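Local coordinates for putative extracellular solute-binding protein (Bordetella bronchiseptica, PDB 4P56), which binds mandelate and, as a TRAP-type periplasmic solute-binding protein, probably delivers it to a membrane transporter, at residues A[207-210]-A[211-215]; A[123-126]-A[127-131]; A[49-52]-A[53-57]. All blocks are in the same frame, centred on the assembly; numbering follows the deposited sequence.

Contact 1 of 3, residues A[207-210]-A[211-215]. With RMN ((R)-mandelic acid), chain D.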
loop_
_atom_site.group_PDB
_atom_site.type_symbol
_atom_site.label_atom_id
_atom_site.label_comp_id
_atom_site.label_asym_id
_atom_site.label_seq_id
_atom_site.Cartn_x
_atom_site.Cartn_y
_atom_site.Cartn_z
ATOM N N VAL A 207 -6.448 -12.444 7.689
ATOM C CA VAL A 207 -6.143 -11.416 6.706
ATOM C C VAL A 207 -4.968 -10.599 7.173
ATOM O O VAL A 207 -4.816 -10.344 8.371
ATOM C CB VAL A 207 -7.363 -10.492 6.406
ATOM C CG1 VAL A 207 -7.891 -9.829 7.658
ATOM C CG2 VAL A 207 -6.988 -9.422 5.391
ATOM N N PHE A 208 -4.117 -10.236 6.227
ATOM C CA PHE A 208 -3.018 -9.306 6.493
ATOM C C PHE A 208 -3.561 -7.957 6.020
ATOM O O PHE A 208 -3.865 -7.783 4.839
ATOM C CB PHE A 208 -1.728 -9.682 5.708
ATOM C CG PHE A 208 -0.901 -10.794 6.331
ATOM C CD1 PHE A 208 -1.315 -11.464 7.456
ATOM C CD2 PHE A 208 0.330 -11.179 5.748
ATOM C CE1 PHE A 208 -0.541 -12.470 8.004
ATOM C CE2 PHE A 208 1.092 -12.164 6.292
ATOM C CZ PHE A 208 0.654 -12.820 7.430
ATOM N N PHE A 209 -3.746 -7.032 6.958
ATOM C CA PHE A 209 -4.215 -5.675 6.660
ATOM C C PHE A 209 -3.557 -4.707 7.644
ATOM O O PHE A 209 -3.108 -5.128 8.720
ATOM C CB PHE A 209 -5.716 -5.590 6.914
ATOM C CG PHE A 209 -6.583 -5.627 5.676
ATOM C CD1 PHE A 209 -6.109 -5.244 4.436
ATOM C CD2 PHE A 209 -7.905 -5.982 5.793
ATOM C CE1 PHE A 209 -6.941 -5.248 3.329
ATOM C CE2 PHE A 209 -8.747 -5.997 4.675
ATOM C CZ PHE A 209 -8.251 -5.624 3.450
ATOM N N PRO A 210 -3.518 -3.408 7.299
ATOM C CA PRO A 210 -3.191 -2.406 8.309
ATOM C C PRO A 210 -4.405 -2.192 9.215
ATOM O O PRO A 210 -5.482 -2.709 8.928
ATOM C CB PRO A 210 -2.909 -1.158 7.486
ATOM C CG PRO A 210 -3.866 -1.285 6.333
ATOM C CD PRO A 210 -3.943 -2.778 6.034
ATOM N N ALA A 211 -4.218 -1.491 10.320
ATOM C CA ALA A 211 -5.272 -1.354 11.308
ATOM C C ALA A 211 -6.599 -0.821 10.743
ATOM O O ALA A 211 -7.648 -1.310 11.084
ATOM C CB ALA A 211 -4.806 -0.474 12.416
ATOM N N GLU A 212 -6.541 0.209 9.904
ATOM C CA GLU A 212 -7.750 0.909 9.476
ATOM C C GLU A 212 -8.718 -0.023 8.747
ATOM O O GLU A 212 -9.940 0.133 8.826
ATOM C CB GLU A 212 -7.400 2.124 8.585
ATOM C CG GLU A 212 -6.902 1.794 7.160
ATOM C CD GLU A 212 -8.066 1.443 6.194
ATOM O OE1 GLU A 212 -7.838 0.662 5.251
ATOM O OE2 GLU A 212 -9.192 1.910 6.424
ATOM N N SER A 213 -8.145 -1.008 8.070
ATOM C CA SER A 213 -8.876 -1.887 7.198
ATOM C C SER A 213 -9.808 -2.797 7.984
ATOM O O SER A 213 -10.869 -3.148 7.487
ATOM C CB SER A 213 -7.890 -2.731 6.387
ATOM O OG SER A 213 -6.972 -1.891 5.689
ATOM N N LEU A 214 -9.426 -3.141 9.211
ATOM C CA LEU A 214 -10.315 -3.886 10.099
ATOM C C LEU A 214 -11.693 -3.229 10.137
ATOM O O LEU A 214 -12.732 -3.900 10.179
ATOM C CB LEU A 214 -9.715 -3.929 11.513
ATOM C CG LEU A 214 -10.565 -4.578 12.596
ATOM C CD1 LEU A 214 -10.536 -6.083 12.438
ATOM C CD2 LEU A 214 -10.079 -4.175 13.994
ATOM N N VAL A 215 -11.696 -1.899 10.151
ATOM C CA VAL A 215 -12.934 -1.162 10.327
ATOM C C VAL A 215 -13.546 -0.802 8.980
ATOM O O VAL A 215 -14.762 -0.947 8.792
ATOM C CB VAL A 215 -12.712 0.111 11.169
ATOM C CG1 VAL A 215 -13.994 0.902 11.317
ATOM C CG2 VAL A 215 -12.190 -0.260 12.513
HETATM C C1 RMN D . -4.706 -2.763 0.546
HETATM C C2 RMN D . -5.507 -2.035 -0.322
HETATM C C3 RMN D . -6.441 -1.139 0.164
HETATM C C4 RMN D . -6.618 -0.986 1.529
HETATM C C5 RMN D . -5.826 -1.722 2.406
HETATM C C6 RMN D . -4.877 -2.600 1.907
HETATM C C7 RMN D . -3.704 -3.750 0.013
HETATM C C10 RMN D . -4.228 -5.136 0.242
HETATM O O8 RMN D . -2.495 -3.696 0.669
HETATM O O11 RMN D . -3.985 -5.782 1.318
HETATM O O12 RMN D . -4.983 -5.657 -0.633
#
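E212 OE1 is gripped by two groups, one of them in the same turn: S213 OG, which also rests on the P210 ring, donates to it over 2.7 Å, arriving from above the carboxylate plane, and NE2 of H39, another residue of the pocket, reaches it from a distant part of the chain. E212 OE2 is held in turn by the hydroxyl of S216, which leaves the buried carboxylate little freedom to rotate.

With its hydroxyl anti to the carbonyl carbon (chi1 -55°), S213 turns OG toward P210, where it touches P210 CD at 3.2 Å, and lays its methylene on F209. S213 CB sits over one face of that ring in a CH-pi contact, 3.5 Å from the F209 ring centroid and 22° off the normal. V207 CG2 lies against the opposite face, toward the rim, and the phenyl group is clamped between them. Both F209 and S213 reach the bound (R)-mandelate: F209 CE1 is 3.6 Å from carboxylate oxygen O11 of the ligand, and S213 OG is 3.5 Å from its ring carbon C5. R170, which hydrogen-bonds the ligand, also makes a cation-pi contact with F209.

P210 O accepts the backbone N-H of S213 at 3.3 Å from S213 N, a bent bond whose donor stands well above the carbonyl plane, and so links strand 206-210 to helix 211-216. The strand runs between strands 168-171 and 149-153 of the mixed sheet, while helix 211-216 follows it directly and packs E212 and L214 against the long helix 263-285.

Contact 2 of 3, residues A[123-126]-A[127-131]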
loop_
_atom_site.group_PDB
_atom_site.type_symbol
_atom_site.label_atom_id
_atom_site.label_comp_id
_atom_site.label_asym_id
_atom_site.label_seq_id
_atom_site.Cartn_x
_atom_site.Cartn_y
_atom_site.Cartn_z
ATOM N N ASP A 123 10.675 9.067 -2.230
ATOM C CA ASP A 123 11.932 9.776 -2.432
ATOM C C ASP A 123 12.950 8.785 -3.007
ATOM O O ASP A 123 13.731 9.122 -3.899
ATOM C CB ASP A 123 12.448 10.400 -1.129
ATOM C CG ASP A 123 11.722 11.706 -0.751
ATOM O OD1 ASP A 123 11.004 12.271 -1.595
ATOM O OD2 ASP A 123 11.881 12.188 0.401
ATOM N N THR A 124 12.918 7.550 -2.524
ATOM C CA THR A 124 13.906 6.546 -2.953
ATOM C C THR A 124 13.606 6.150 -4.408
ATOM O O THR A 124 14.522 6.080 -5.246
ATOM C CB THR A 124 13.847 5.322 -2.038
ATOM O OG1 THR A 124 14.201 5.705 -0.684
ATOM C CG2 THR A 124 14.784 4.230 -2.516
ATOM N N TYR A 125 12.327 5.881 -4.685
ATOM C CA TYR A 125 11.872 5.454 -6.016
ATOM C C TYR A 125 12.194 6.524 -7.064
ATOM O O TYR A 125 12.730 6.237 -8.121
ATOM C CB TYR A 125 10.351 5.133 -6.020
ATOM C CG TYR A 125 9.964 4.139 -7.120
ATOM C CD1 TYR A 125 9.668 4.568 -8.389
ATOM C CD2 TYR A 125 9.986 2.770 -6.887
ATOM C CE1 TYR A 125 9.349 3.661 -9.412
ATOM C CE2 TYR A 125 9.686 1.860 -7.896
ATOM C CZ TYR A 125 9.362 2.316 -9.157
ATOM O OH TYR A 125 9.070 1.405 -10.170
ATOM N N GLU A 126 11.865 7.763 -6.742
ATOM C CA GLU A 126 12.150 8.880 -7.625
ATOM C C GLU A 126 13.657 9.023 -7.899
ATOM O O GLU A 126 14.065 9.202 -9.033
ATOM C CB GLU A 126 11.624 10.152 -6.966
ATOM C CG GLU A 126 12.089 11.402 -7.660
ATOM C CD GLU A 126 11.558 12.642 -7.003
ATOM O OE1 GLU A 126 11.954 12.937 -5.843
ATOM O OE2 GLU A 126 10.732 13.299 -7.661
ATOM N N LYS A 127 14.473 8.967 -6.853
ATOM C CA LYS A 127 15.916 9.184 -7.027
ATOM C C LYS A 127 16.629 8.031 -7.741
ATOM O O LYS A 127 17.540 8.261 -8.512
ATOM C CB LYS A 127 16.580 9.423 -5.658
ATOM C CG LYS A 127 18.119 9.569 -5.740
ATOM C CD LYS A 127 18.619 10.165 -4.458
ATOM C CE LYS A 127 20.078 10.580 -4.511
ATOM N NZ LYS A 127 20.457 11.111 -3.171
ATOM N N TYR A 128 16.232 6.792 -7.484
ATOM C CA TYR A 128 17.052 5.655 -7.924
ATOM C C TYR A 128 16.372 4.705 -8.915
ATOM O O TYR A 128 17.051 3.966 -9.623
ATOM C CB TYR A 128 17.516 4.814 -6.717
ATOM C CG TYR A 128 18.426 5.523 -5.741
ATOM C CD1 TYR A 128 19.791 5.606 -5.971
ATOM C CD2 TYR A 128 17.927 6.091 -4.581
ATOM C CE1 TYR A 128 20.617 6.244 -5.091
ATOM C CE2 TYR A 128 18.759 6.743 -3.688
ATOM C CZ TYR A 128 20.099 6.819 -3.953
ATOM O OH TYR A 128 20.922 7.455 -3.052
ATOM N N LEU A 129 15.044 4.659 -8.922
ATOM C CA LEU A 129 14.376 3.514 -9.531
ATOM C C LEU A 129 13.522 3.839 -10.762
ATOM O O LEU A 129 13.098 2.930 -11.478
ATOM C CB LEU A 129 13.478 2.820 -8.486
ATOM C CG LEU A 129 14.214 2.388 -7.208
ATOM C CD1 LEU A 129 13.279 1.755 -6.189
ATOM C CD2 LEU A 129 15.284 1.411 -7.573
ATOM N N LEU A 130 13.291 5.115 -11.022
ATOM C CA LEU A 130 12.408 5.509 -12.116
ATOM C C LEU A 130 12.895 4.987 -13.468
ATOM O O LEU A 130 12.077 4.646 -14.329
ATOM C CB LEU A 130 12.279 7.032 -12.202
ATOM C CG LEU A 130 11.503 7.756 -11.095
ATOM C CD1 LEU A 130 11.469 9.205 -11.424
ATOM C CD2 LEU A 130 10.083 7.241 -10.934
ATOM N N LYS A 131 14.218 4.971 -13.676
ATOM C CA LYS A 131 14.791 4.562 -14.955
ATOM C C LYS A 131 14.519 3.117 -15.371
ATOM O O LYS A 131 14.613 2.792 -16.552
ATOM C CB LYS A 131 16.306 4.850 -15.005
ATOM C CG LYS A 131 17.131 4.133 -13.945
ATOM C CD LYS A 131 18.596 4.550 -14.047
ATOM C CE LYS A 131 19.520 3.563 -13.376
ATOM N NZ LYS A 131 20.952 3.992 -13.525
HETATM O O HOH W 1 10.717 1.849 -12.243
#
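Y125 and L129, one helical turn apart, set their side chains at about a right angle, the leucine lying over the tyrosine ring. L129 CB stands almost directly above the ring centre, 3.9 Å from the Y125 ring centroid and 10° off its normal, a CH-pi contact over the face. From there L129 CD1 reaches Y125 CD2 at 3.5 Å. The ring lies beneath the leucine because Y125 carries CG on the side opposite its backbone N (chi1 -155°), which leans the outward-pointing phenol toward L129 and L130. L130 approaches quite differently: its CD2 comes to the ring edge, near the ring plane, 3.7 Å from Y125 CD1. The two leucines thus take a face and an edge of one ring.

The phenol oxygen has two polar partners. A water donates to Y125 OH and to L129 O, at 2.7 Å from each, tying the tyrosine to the backbone one turn on, and E134 OE1 is hydrogen-bonded to the same hydroxyl.

Y128 presents its ring edge to T124 O, whose distance to Y128 CD2 is 3.5 Å; the same carbonyl accepts Y128 N at 2.9 Å. K127 CG lies against one face of the Y128 ring, toward the rim. Y125 O takes the N-H of L129; a wider pi-type turn occurs at 127-129, and a 3-10 segment follows.

This part of helix 114-129 packs T124 and Y128 against helix 325-340 and Y125 and L130 against strand 139-145, and D123 forms a salt bridge with R264 of helix 263-285.

Contact 3 of 3, residues A[49-52]-A[53-57]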
loop_
_atom_site.group_PDB
_atom_site.type_symbol
_atom_site.label_atom_id
_atom_site.label_comp_id
_atom_site.label_asym_id
_atom_site.label_seq_id
_atom_site.Cartn_x
_atom_site.Cartn_y
_atom_site.Cartn_z
ATOM N N TRP A 49 -6.888 16.139 -2.448
ATOM C CA TRP A 49 -5.807 16.367 -3.408
ATOM C C TRP A 49 -6.397 16.966 -4.682
ATOM O O TRP A 49 -5.847 17.888 -5.268
ATOM C CB TRP A 49 -5.138 15.028 -3.704
ATOM C CG TRP A 49 -3.992 15.033 -4.669
ATOM C CD1 TRP A 49 -2.771 15.644 -4.516
ATOM C CD2 TRP A 49 -3.938 14.346 -5.926
ATOM N NE1 TRP A 49 -1.964 15.357 -5.596
ATOM C CE2 TRP A 49 -2.661 14.573 -6.475
ATOM C CE3 TRP A 49 -4.845 13.550 -6.636
ATOM C CZ2 TRP A 49 -2.278 14.047 -7.712
ATOM C CZ3 TRP A 49 -4.453 13.020 -7.862
ATOM C CH2 TRP A 49 -3.185 13.272 -8.377
ATOM N N GLY A 50 -7.540 16.444 -5.108
ATOM C CA GLY A 50 -8.240 17.015 -6.251
ATOM C C GLY A 50 -8.612 18.483 -6.005
ATOM O O GLY A 50 -8.528 19.335 -6.894
ATOM N N GLU A 51 -9.003 18.794 -4.777
ATOM C CA GLU A 51 -9.325 20.181 -4.440
ATOM C C GLU A 51 -8.062 21.066 -4.538
ATOM O O GLU A 51 -8.123 22.235 -4.985
ATOM C CB GLU A 51 -9.939 20.217 -3.048
ATOM C CG GLU A 51 -11.408 19.839 -3.091
ATOM C CD GLU A 51 -12.207 20.941 -3.745
ATOM O OE1 GLU A 51 -12.394 21.980 -3.080
ATOM O OE2 GLU A 51 -12.606 20.796 -4.926
ATOM N N GLU A 52 -6.920 20.513 -4.125
ATOM C CA GLU A 52 -5.666 21.263 -4.195
ATOM C C GLU A 52 -5.333 21.563 -5.648
ATOM O O GLU A 52 -4.915 22.658 -5.948
ATOM C CB GLU A 52 -4.491 20.519 -3.517
ATOM C CG GLU A 52 -4.565 20.443 -1.983
ATOM C CD GLU A 52 -3.278 19.898 -1.331
ATOM O OE1 GLU A 52 -2.186 20.074 -1.893
ATOM O OE2 GLU A 52 -3.354 19.294 -0.244
ATOM N N ILE A 53 -5.490 20.572 -6.536
ATOM C CA ILE A 53 -5.251 20.749 -7.957
ATOM C C ILE A 53 -6.202 21.798 -8.594
ATOM O O ILE A 53 -5.783 22.691 -9.365
ATOM C CB ILE A 53 -5.421 19.400 -8.708
ATOM C CG1 ILE A 53 -4.383 18.374 -8.245
ATOM C CG2 ILE A 53 -5.280 19.627 -10.172
ATOM C CD1 ILE A 53 -4.749 16.931 -8.651
ATOM N N ARG A 54 -7.482 21.702 -8.268
ATOM C CA ARG A 54 -8.458 22.681 -8.748
ATOM C C ARG A 54 -8.048 24.079 -8.338
ATOM O O ARG A 54 -7.949 25.002 -9.162
ATOM C CB ARG A 54 -9.858 22.372 -8.198
ATOM C CG ARG A 54 -10.941 23.332 -8.683
ATOM C CD ARG A 54 -12.303 22.920 -8.132
ATOM N NE ARG A 54 -12.299 23.043 -6.684
ATOM C CZ ARG A 54 -12.403 24.214 -6.056
ATOM N NH1 ARG A 54 -12.506 25.333 -6.758
ATOM N NH2 ARG A 54 -12.409 24.279 -4.728
ATOM N N LYS A 55 -7.815 24.271 -7.046
ATOM C CA LYS A 55 -7.488 25.602 -6.572
ATOM C C LYS A 55 -6.181 26.149 -7.155
ATOM O O LYS A 55 -6.099 27.327 -7.462
ATOM C CB LYS A 55 -7.424 25.620 -5.052
ATOM C CG LYS A 55 -8.759 25.307 -4.393
ATOM C CD LYS A 55 -8.589 25.111 -2.877
ATOM C CE LYS A 55 -9.811 24.394 -2.260
ATOM N NZ LYS A 55 -9.622 24.048 -0.804
ATOM N N ALA A 56 -5.161 25.304 -7.276
ATOM C CA ALA A 56 -3.861 25.736 -7.776
ATOM C C ALA A 56 -3.812 25.995 -9.296
ATOM O O ALA A 56 -2.827 26.548 -9.785
ATOM C CB ALA A 56 -2.797 24.710 -7.393
ATOM N N THR A 57 -4.841 25.588 -10.037
ATOM C CA THR A 57 -4.871 25.780 -11.503
ATOM C C THR A 57 -6.072 26.656 -11.890
ATOM O O THR A 57 -6.491 26.718 -13.050
ATOM C CB THR A 57 -5.000 24.455 -12.266
ATOM O OG1 THR A 57 -6.231 23.812 -11.923
ATOM C CG2 THR A 57 -3.827 23.552 -11.975
HETATM O O HOH W 2 -11.809 22.197 -0.440
#
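W49 receives I53 on the face of its indole: I53 CD1 stands 3.7 Å from the centroid of the six-membered ring of W49, only 4° off the normal, a nearly central CH-pi contact. The indole N-H is directed to the carbonyl of L261, which helps fix the ring's rotation. G50 contributes backbone alone, its carbonyl accepting R54 N.

E51 carries the polar side of the helix. Its chain folds at chi2 (-71°) to lie beside that of R54, pointing the same way, and the arginine grips the carboxylate with two nitrogens in a side-on salt bridge. R54 NH2 meets E51 OE1 at 2.8 Å in a nearly straight bond, on the syn side but tilted out of the carboxylate plane, and R54 NE meets E51 OE2 at 2.9 Å from above that plane. Both oxygens lie close to the guanidinium plane, although the two groups are turned 28° apart. A water donates to E51 OE1 at 2.7 Å and accepts from K55 NZ, bridging charges that do not touch directly.

E52 sends its carboxylate to H265 NE2, while its carbonyl accepts A56 N. At the end of the helix T57 OG1 donates to I53 O at 2.8 Å.

This is the C-terminal part of helix 40-56 in the beta-alpha-beta unit with strands 28-31 and 62-65; W49 packs on L63 of the second strand and on helix 263-285, and I53 on helix 252-260.

Overall arrangement
Contact 1 alone belongs to the mandelate pocket, supplying F209 and S213; contacts 2 and 3 lie on helices 114-129 and 40-56, with no residue in the pocket. Contacts 1 and 2 lie on opposite sides of the chain's centre, their centres 28 Å apart and nearest atoms about 20 Å apart. Contact 3 is about 17 Å from contact 1 and about 13 Å from contact 2, measured between nearest atoms, so none touches another. They are linked indirectly by helix 263-285, which receives E212 and L214 from contact 1, pairs R264 with D123 of contact 2, and packs on W49 while holding E52 of contact 3 through H265.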